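Local atomic coordinates of rhamnosidase B (Bacillus sp., PDB entry 2OKX), a protein that releases terminal alpha-L-rhamnose from alpha-L-rhamnosides by hydrolysis, as a family 78 glycoside hydrolase. Residues A[100-106]-A[234-238]; A[223-227]-A[309-314]. The contacts are given in a common frame with arbitrary orientation. Numbering follows the deposited sequence.

Along the chain the four segments alternate: 100-106, 223-227, 234-238, 309-314. Contact 1 joins a loop of the N-terminal domain to a loop of domain D2, whereas contact 2 lies wholly within D2, where strand 219-223 and helix 225-229 meet the turn between strands 297-309 and 314-320. Their centres are about 13 Å apart and they touch. Arg-226 NH1 of contact 2 probably hydrogen-bonds to the carbonyl oxygens of contact 1, at 2.8 Å from Asn-238 O and 3.1 Å from His-236 O, and the rings of Phe-102 and His-310 meet. Contact 1 thus crosses from the N-terminal domain to D2, and Arg-226 ties its D2 loop to contact 2, with Trp-622 of the alpha-barrel domain, catalytic in family 78, beside both.

Contact 1 of 2, residues A[100-106]-A[234-238]; sequences SNFYYLR and VNHAN
Ser-100, Ala-237 and Arg-106 carry most of this loop-to-loop contact, which buries 322 Å². Neither segment is a strand; 234-238 leaves a 3-10 turn at Asn-235. The two backbones run in the same direction where they are closest, with CA of Ser-100 5.1 Å from CA of His-236 and CA of Asn-101 5.2 Å from CA of Ala-237. Ser-100, extended (phi/psi -75/153), donates its N to Val-234 O at 3.0 Å, nearly straight. Its CB points toward 234-238, 3.8 Å from His-236 CA; the m rotamer places OG to accept from Arg-106 N at 3.0 Å, bringing both ends of 100-106 together. Inside this loop Asn-101 N donates to Tyr-104 O (2.9 Å), and Asn-101 OD1 accepts from Tyr-103 N (2.8 Å) in an Asx turn. Ala-237 directs its methyl toward the loop, with CB 3.9 Å from Asn-101 O and 4.0 Å from Phe-102 CD1. Arg-106 is extended (ttt), so NH1 reaches Asn-235 OD1 at 2.8 Å at the guanidinium edge and packs 3.5 Å from Val-234 CG2; its NE hydrogen-bonds with Ser-18 OG. Backbone hydrogen bonds of Asn-101 and Ala-237 with Ala-621 reach the alpha-barrel domain, the catalytic domain in family 78. This is an interdomain interface of a multidomain rhamnosidase, joining N-terminal domain and D2 loops beside the alpha-barrel domain.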
ATOM      1  N   SER A 100      13.965   6.089   4.786  1.00 23.00           N
ATOM      2  CA  SER A 100      12.596   6.583   4.912  1.00 24.54           C
ATOM      3  C   SER A 100      11.698   6.018   3.812  1.00 23.41           C
ATOM      4  O   SER A 100      12.177   5.669   2.735  1.00 23.20           O
ATOM      5  CB  SER A 100      12.572   8.117   4.838  1.00 25.58           C
ATOM      6  OG  SER A 100      13.256   8.715   5.929  1.00 25.84           O
ATOM      7  N   ASN A 101      10.399   5.906   4.095  1.00 24.38           N
ATOM      8  CA  ASN A 101       9.437   5.436   3.097  1.00 22.24           C
ATOM      9  C   ASN A 101       8.084   6.126   3.315  1.00 22.03           C
ATOM     10  O   ASN A 101       8.013   7.123   4.036  1.00 22.01           O
ATOM     11  CB  ASN A 101       9.295   3.899   3.105  1.00 19.07           C
ATOM     12  CG  ASN A 101       8.890   3.333   4.461  1.00 20.16           C
ATOM     13  OD1 ASN A 101       7.994   3.848   5.129  1.00 20.90           O
ATOM     14  ND2 ASN A 101       9.540   2.242   4.857  1.00 21.42           N
ATOM     15  N   PHE A 102       7.027   5.612   2.694  1.00 22.45           N
ATOM     16  CA  PHE A 102       5.697   6.218   2.802  1.00 22.00           C
ATOM     17  C   PHE A 102       4.941   5.937   4.103  1.00 22.18           C
ATOM     18  O   PHE A 102       3.817   6.410   4.275  1.00 22.29           O
ATOM     19  CB  PHE A 102       4.813   5.787   1.624  1.00 21.29           C
ATOM     20  CG  PHE A 102       5.243   6.330   0.282  1.00 22.43           C
ATOM     21  CD1 PHE A 102       6.577   6.631   0.016  1.00 22.32           C
ATOM     22  CD2 PHE A 102       4.320   6.429  -0.758  1.00 21.67           C
ATOM     23  CE1 PHE A 102       6.988   7.011  -1.270  1.00 24.37           C
ATOM     24  CE2 PHE A 102       4.716   6.804  -2.044  1.00 24.36           C
ATOM     25  CZ  PHE A 102       6.057   7.094  -2.302  1.00 25.43           C
ATOM     26  N   TYR A 103       5.524   5.145   5.001  1.00 22.34           N
ATOM     27  CA  TYR A 103       4.876   4.866   6.283  1.00 22.23           C
ATOM     28  C   TYR A 103       5.877   4.775   7.431  1.00 23.56           C
ATOM     29  O   TYR A 103       5.601   4.188   8.481  1.00 22.21           O
ATOM     30  CB  TYR A 103       3.999   3.595   6.220  1.00 21.16           C
ATOM     31  CG  TYR A 103       4.612   2.338   5.616  1.00 22.58           C
ATOM     32  CD1 TYR A 103       5.715   1.709   6.204  1.00 21.01           C
ATOM     33  CD2 TYR A 103       4.029   1.731   4.498  1.00 22.49           C
ATOM     34  CE1 TYR A 103       6.217   0.506   5.696  1.00 20.04           C
ATOM     35  CE2 TYR A 103       4.521   0.529   3.985  1.00 23.59           C
ATOM     36  CZ  TYR A 103       5.613  -0.080   4.591  1.00 22.90           C
ATOM     37  OH  TYR A 103       6.087  -1.277   4.096  1.00 21.67           O
ATOM     38  N   TYR A 104       7.035   5.394   7.224  1.00 23.29           N
ATOM     39  CA  TYR A 104       8.100   5.408   8.214  1.00 22.49           C
ATOM     40  C   TYR A 104       9.100   6.517   7.909  1.00 23.00           C
ATOM     41  O   TYR A 104       9.545   6.664   6.773  1.00 19.53           O
ATOM     42  CB  TYR A 104       8.826   4.056   8.232  1.00 23.84           C
ATOM     43  CG  TYR A 104      10.132   4.081   9.002  1.00 22.16           C
ATOM     44  CD1 TYR A 104      11.353   4.218   8.340  1.00 24.07           C
ATOM     45  CD2 TYR A 104      10.141   4.020  10.395  1.00 22.68           C
ATOM     46  CE1 TYR A 104      12.560   4.301   9.049  1.00 22.74           C
ATOM     47  CE2 TYR A 104      11.336   4.100  11.115  1.00 23.97           C
ATOM     48  CZ  TYR A 104      12.539   4.242  10.436  1.00 25.46           C
ATOM     49  OH  TYR A 104      13.712   4.332  11.148  1.00 25.99           O
ATOM     50  N   LEU A 105       9.434   7.308   8.925  1.00 23.24           N
ATOM     51  CA  LEU A 105      10.412   8.381   8.759  1.00 25.28           C
ATOM     52  C   LEU A 105      11.679   7.939   9.479  1.00 25.40           C
ATOM     53  O   LEU A 105      11.648   7.620  10.670  1.00 24.70           O
ATOM     54  CB  LEU A 105       9.889   9.698   9.345  1.00 26.04           C
ATOM     55  CG  LEU A 105       8.801  10.412   8.528  1.00 27.25           C
ATOM     56  CD1 LEU A 105       7.463   9.686   8.677  1.00 27.98           C
ATOM     57  CD2 LEU A 105       8.669  11.846   9.012  1.00 26.94           C
ATOM     58  N   ARG A 106      12.789   7.907   8.751  1.00 25.43           N
ATOM     59  CA  ARG A 106      14.059   7.470   9.317  1.00 25.20           C
ATOM     60  C   ARG A 106      14.392   8.102  10.664  1.00 26.90           C
ATOM     61  O   ARG A 106      14.363   9.325  10.823  1.00 26.47           O
ATOM     62  CB  ARG A 106      15.209   7.746   8.346  1.00 26.05           C
ATOM     63  CG  ARG A 106      16.488   7.011   8.728  1.00 25.52           C
ATOM     64  CD  ARG A 106      17.703   7.478   7.950  1.00 24.33           C
ATOM     65  NE  ARG A 106      18.862   6.644   8.257  1.00 25.13           N
ATOM     66  CZ  ARG A 106      20.082   6.838   7.768  1.00 26.37           C
ATOM     67  NH1 ARG A 106      20.317   7.849   6.941  1.00 26.92           N
ATOM     68  NH2 ARG A 106      21.065   6.009   8.095  1.00 24.45           N
ATOM     69  N   VAL A 234      18.365   8.672   1.165  1.00 26.32           N
ATOM     70  CA  VAL A 234      17.950   7.696   2.176  1.00 25.57           C
ATOM     71  C   VAL A 234      17.172   8.371   3.303  1.00 25.31           C
ATOM     72  O   VAL A 234      16.414   7.720   4.030  1.00 24.78           O
ATOM     73  CB  VAL A 234      19.167   6.979   2.816  1.00 26.39           C
ATOM     74  CG1 VAL A 234      19.930   6.190   1.763  1.00 25.31           C
ATOM     75  CG2 VAL A 234      20.075   8.006   3.499  1.00 25.36           C
ATOM     76  N   ASN A 235      17.352   9.679   3.446  1.00 25.27           N
ATOM     77  CA  ASN A 235      16.691  10.422   4.512  1.00 25.52           C
ATOM     78  C   ASN A 235      15.285  10.936   4.217  1.00 24.74           C
ATOM     79  O   ASN A 235      14.658  11.549   5.079  1.00 25.81           O
ATOM     80  CB  ASN A 235      17.590  11.577   4.954  1.00 26.85           C
ATOM     81  CG  ASN A 235      18.924  11.093   5.483  1.00 29.78           C
ATOM     82  OD1 ASN A 235      18.979  10.299   6.424  1.00 30.07           O
ATOM     83  ND2 ASN A 235      20.007  11.560   4.877  1.00 30.94           N
ATOM     84  N   HIS A 236      14.785  10.697   3.010  1.00 23.52           N
ATOM     85  CA  HIS A 236      13.437  11.140   2.668  1.00 23.49           C
ATOM     86  C   HIS A 236      12.837  10.210   1.625  1.00 23.58           C
ATOM     87  O   HIS A 236      13.525   9.339   1.099  1.00 24.48           O
ATOM     88  CB  HIS A 236      13.450  12.573   2.124  1.00 22.64           C
ATOM     89  CG  HIS A 236      14.125  12.704   0.796  1.00 22.57           C
ATOM     90  ND1 HIS A 236      15.436  13.108   0.662  1.00 23.61           N
ATOM     91  CD2 HIS A 236      13.678  12.448  -0.456  1.00 19.82           C
ATOM     92  CE1 HIS A 236      15.768  13.095  -0.617  1.00 21.60           C
ATOM     93  NE2 HIS A 236      14.720  12.698  -1.316  1.00 24.85           N
ATOM     94  N   ALA A 237      11.556  10.400   1.323  1.00 23.47           N
ATOM     95  CA  ALA A 237      10.881   9.560   0.344  1.00 23.69           C
ATOM     96  C   ALA A 237      10.321  10.379  -0.808  1.00 25.25           C
ATOM     97  O   ALA A 237       9.309  10.012  -1.405  1.00 24.77           O
ATOM     98  CB  ALA A 237       9.765   8.764   1.015  1.00 23.96           C
ATOM     99  N   ASN A 238      10.967  11.503  -1.105  1.00 23.76           N
ATOM    100  CA  ASN A 238      10.541  12.342  -2.214  1.00 23.30           C
ATOM    101  C   ASN A 238      11.233  11.819  -3.459  1.00 22.72           C
ATOM    102  O   ASN A 238      12.294  11.205  -3.376  1.00 24.15           O
ATOM    103  CB  ASN A 238      10.961  13.800  -2.008  1.00 22.97           C
ATOM    104  CG  ASN A 238      10.310  14.433  -0.804  1.00 24.59           C
ATOM    105  OD1 ASN A 238       9.090  14.366  -0.635  1.00 24.56           O
ATOM    106  ND2 ASN A 238      11.118  15.070   0.037  1.00 24.83           N
TER
HETATM  107  O   HOH W   1      22.606   9.869   5.344  1.00 43.72           O

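Contact 2 of 2, residues A[223-227]-A[309-314]; sequences LDLRN and DHGGSS
Leu-223 and Ser-314 form an antiparallel hydrogen-bonded pair, CA to CA 5.1 Å, with Leu-223 N to Ser-314 O and Ser-314 N to Leu-223 O both 2.8 Å. From Leu-223, extended at -119/136, the chain passes through Asp-224 into a helix starting at Leu-225, while the other segment leaves its strand after Asp-309 and returns to pairing at Ser-314. Between them Gly-311 (136/168) and Gly-312 (108/170) adopt backbone angles at which a CB would press on the preceding carbonyl oxygen; Gly-311 also leaves room for Arg-226, whose CD lies 3.4 Å from Gly-311 CA. Asp-309 OD1 accepts from Gly-311 N at 2.9 Å, an Asx turn, and forms a salt bridge with Arg-267 NH2. Asp-224 is the N-cap: OD2 accepts from Asn-227 N at 3.2 Å, while OD1 forms a salt bridge with Arg-20. Arg-226, ttt up to a turned chi4 of 82°, lies along the glycine turn; NH2 donates to Asp-309 O at 3.0 Å and NH1 to Asn-238 O and His-236 O. Two waters bridge the segments. One links Asp-224 OD2 (2.7 Å) to Gly-312 N (2.9 Å); another donates to Asp-309 OD2 (2.8 Å) and Gly-312 O (2.9 Å) and accepts from Ser-314 OG (2.7 Å). Ser-314 OG also hydrogen-bonds with Arg-267 NE, and Asp-309 OD2 with Tyr-242 OH. The pair lies where strand 219-223 ends and strand 314-320 begins, neighbours in a five-stranded antiparallel sheet, while Leu-225 and Arg-226 pack against strand 240-252 of another sheet.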
ATOM      1  N   LEU A 223      19.420  -3.637  -7.991  1.00 23.46           N
ATOM      2  CA  LEU A 223      20.214  -2.467  -7.635  1.00 23.96           C
ATOM      3  C   LEU A 223      19.375  -1.313  -7.118  1.00 23.38           C
ATOM      4  O   LEU A 223      18.330  -0.999  -7.683  1.00 23.14           O
ATOM      5  CB  LEU A 223      20.997  -1.965  -8.854  1.00 23.98           C
ATOM      6  CG  LEU A 223      21.219  -2.860 -10.078  1.00 26.56           C
ATOM      7  CD1 LEU A 223      21.990  -2.065 -11.129  1.00 24.55           C
ATOM      8  CD2 LEU A 223      21.973  -4.115  -9.700  1.00 25.45           C
ATOM      9  N   ASP A 224      19.831  -0.679  -6.043  1.00 23.15           N
ATOM     10  CA  ASP A 224      19.127   0.476  -5.509  1.00 24.22           C
ATOM     11  C   ASP A 224      19.867   1.687  -6.072  1.00 24.51           C
ATOM     12  O   ASP A 224      20.733   2.276  -5.418  1.00 24.69           O
ATOM     13  CB  ASP A 224      19.163   0.478  -3.983  1.00 24.44           C
ATOM     14  CG  ASP A 224      18.256   1.534  -3.384  1.00 24.47           C
ATOM     15  OD1 ASP A 224      17.874   1.391  -2.204  1.00 26.18           O
ATOM     16  OD2 ASP A 224      17.930   2.511  -4.090  1.00 23.53           O
ATOM     17  N   LEU A 225      19.531   2.030  -7.310  1.00 23.62           N
ATOM     18  CA  LEU A 225      20.153   3.150  -8.002  1.00 23.95           C
ATOM     19  C   LEU A 225      19.855   4.492  -7.346  1.00 24.39           C
ATOM     20  O   LEU A 225      20.673   5.408  -7.406  1.00 23.34           O
ATOM     21  CB  LEU A 225      19.702   3.165  -9.465  1.00 23.45           C
ATOM     22  CG  LEU A 225      20.157   1.971 -10.306  1.00 24.45           C
ATOM     23  CD1 LEU A 225      19.561   2.058 -11.707  1.00 23.10           C
ATOM     24  CD2 LEU A 225      21.678   1.941 -10.370  1.00 27.14           C
ATOM     25  N   ARG A 226      18.689   4.608  -6.720  1.00 23.49           N
ATOM     26  CA  ARG A 226      18.303   5.849  -6.053  1.00 23.65           C
ATOM     27  C   ARG A 226      19.300   6.206  -4.949  1.00 24.59           C
ATOM     28  O   ARG A 226      19.837   7.314  -4.920  1.00 24.71           O
ATOM     29  CB  ARG A 226      16.894   5.712  -5.460  1.00 22.94           C
ATOM     30  CG  ARG A 226      16.438   6.882  -4.582  1.00 23.25           C
ATOM     31  CD  ARG A 226      15.137   6.521  -3.871  1.00 22.69           C
ATOM     32  NE  ARG A 226      14.775   7.451  -2.803  1.00 21.55           N
ATOM     33  CZ  ARG A 226      14.152   8.611  -2.987  1.00 21.13           C
ATOM     34  NH1 ARG A 226      13.868   9.385  -1.944  1.00 21.29           N
ATOM     35  NH2 ARG A 226      13.806   8.998  -4.205  1.00 21.16           N
ATOM     36  N   ASN A 227      19.549   5.265  -4.043  1.00 23.59           N
ATOM     37  CA  ASN A 227      20.474   5.514  -2.945  1.00 24.53           C
ATOM     38  C   ASN A 227      21.940   5.501  -3.400  1.00 24.65           C
ATOM     39  O   ASN A 227      22.800   6.090  -2.746  1.00 25.87           O
ATOM     40  CB  ASN A 227      20.256   4.492  -1.816  1.00 24.27           C
ATOM     41  CG  ASN A 227      18.907   4.657  -1.114  1.00 25.74           C
ATOM     42  OD1 ASN A 227      18.199   5.653  -1.306  1.00 25.49           O
ATOM     43  ND2 ASN A 227      18.554   3.682  -0.283  1.00 22.85           N
ATOM     44  N   ASP A 309      13.570   8.670 -10.032  1.00 23.02           N
ATOM     45  CA  ASP A 309      13.490   7.415  -9.294  1.00 22.50           C
ATOM     46  C   ASP A 309      12.878   7.688  -7.925  1.00 22.77           C
ATOM     47  O   ASP A 309      13.496   8.338  -7.082  1.00 24.99           O
ATOM     48  CB  ASP A 309      14.897   6.820  -9.126  1.00 22.41           C
ATOM     49  CG  ASP A 309      14.876   5.353  -8.710  1.00 24.94           C
ATOM     50  OD1 ASP A 309      13.859   4.896  -8.153  1.00 25.05           O
ATOM     51  OD2 ASP A 309      15.889   4.657  -8.929  1.00 25.23           O
ATOM     52  N   HIS A 310      11.667   7.196  -7.697  1.00 21.57           N
ATOM     53  CA  HIS A 310      11.011   7.417  -6.412  1.00 21.58           C
ATOM     54  C   HIS A 310      11.581   6.458  -5.372  1.00 21.06           C
ATOM     55  O   HIS A 310      11.518   6.709  -4.167  1.00 21.87           O
ATOM     56  CB  HIS A 310       9.501   7.196  -6.537  1.00 21.37           C
ATOM     57  CG  HIS A 310       8.687   8.066  -5.629  1.00 22.00           C
ATOM     58  ND1 HIS A 310       9.154   8.518  -4.412  1.00 23.68           N
ATOM     59  CD2 HIS A 310       7.435   8.564  -5.759  1.00 20.64           C
ATOM     60  CE1 HIS A 310       8.225   9.259  -3.834  1.00 22.19           C
ATOM     61  NE2 HIS A 310       7.172   9.303  -4.631  1.00 24.12           N
ATOM     62  N   GLY A 311      12.142   5.353  -5.848  1.00 20.94           N
ATOM     63  CA  GLY A 311      12.702   4.369  -4.944  1.00 21.55           C
ATOM     64  C   GLY A 311      12.294   2.971  -5.367  1.00 23.27           C
ATOM     65  O   GLY A 311      11.407   2.798  -6.208  1.00 22.42           O
ATOM     66  N   GLY A 312      12.935   1.966  -4.782  1.00 23.13           N
ATOM     67  CA  GLY A 312      12.628   0.597  -5.154  1.00 24.06           C
ATOM     68  C   GLY A 312      13.789   0.042  -5.954  1.00 23.92           C
ATOM     69  O   GLY A 312      14.677   0.790  -6.362  1.00 24.97           O
ATOM     70  N   SER A 313      13.783  -1.262  -6.198  1.00 23.60           N
ATOM     71  CA  SER A 313      14.870  -1.897  -6.930  1.00 24.09           C
ATOM     72  C   SER A 313      14.802  -1.774  -8.447  1.00 23.97           C
ATOM     73  O   SER A 313      13.725  -1.800  -9.042  1.00 23.95           O
ATOM     74  CB  SER A 313      14.938  -3.385  -6.564  1.00 22.18           C
ATOM     75  OG  SER A 313      15.166  -3.558  -5.179  1.00 22.60           O
ATOM     76  N   SER A 314      15.977  -1.624  -9.055  1.00 23.67           N
ATOM     77  CA  SER A 314      16.119  -1.571 -10.507  1.00 23.29           C
ATOM     78  C   SER A 314      16.733  -2.941 -10.794  1.00 23.38           C
ATOM     79  O   SER A 314      17.519  -3.443  -9.989  1.00 24.18           O
ATOM     80  CB  SER A 314      17.073  -0.445 -10.921  1.00 24.82           C
ATOM     81  OG  SER A 314      16.523   0.825 -10.593  1.00 27.80           O
TER
HETATM   82  O   HOH W   2      15.362   3.022  -3.549  1.00 24.42           O
HETATM   83  O   HOH W   3      16.574   2.061  -8.203  1.00 26.34           O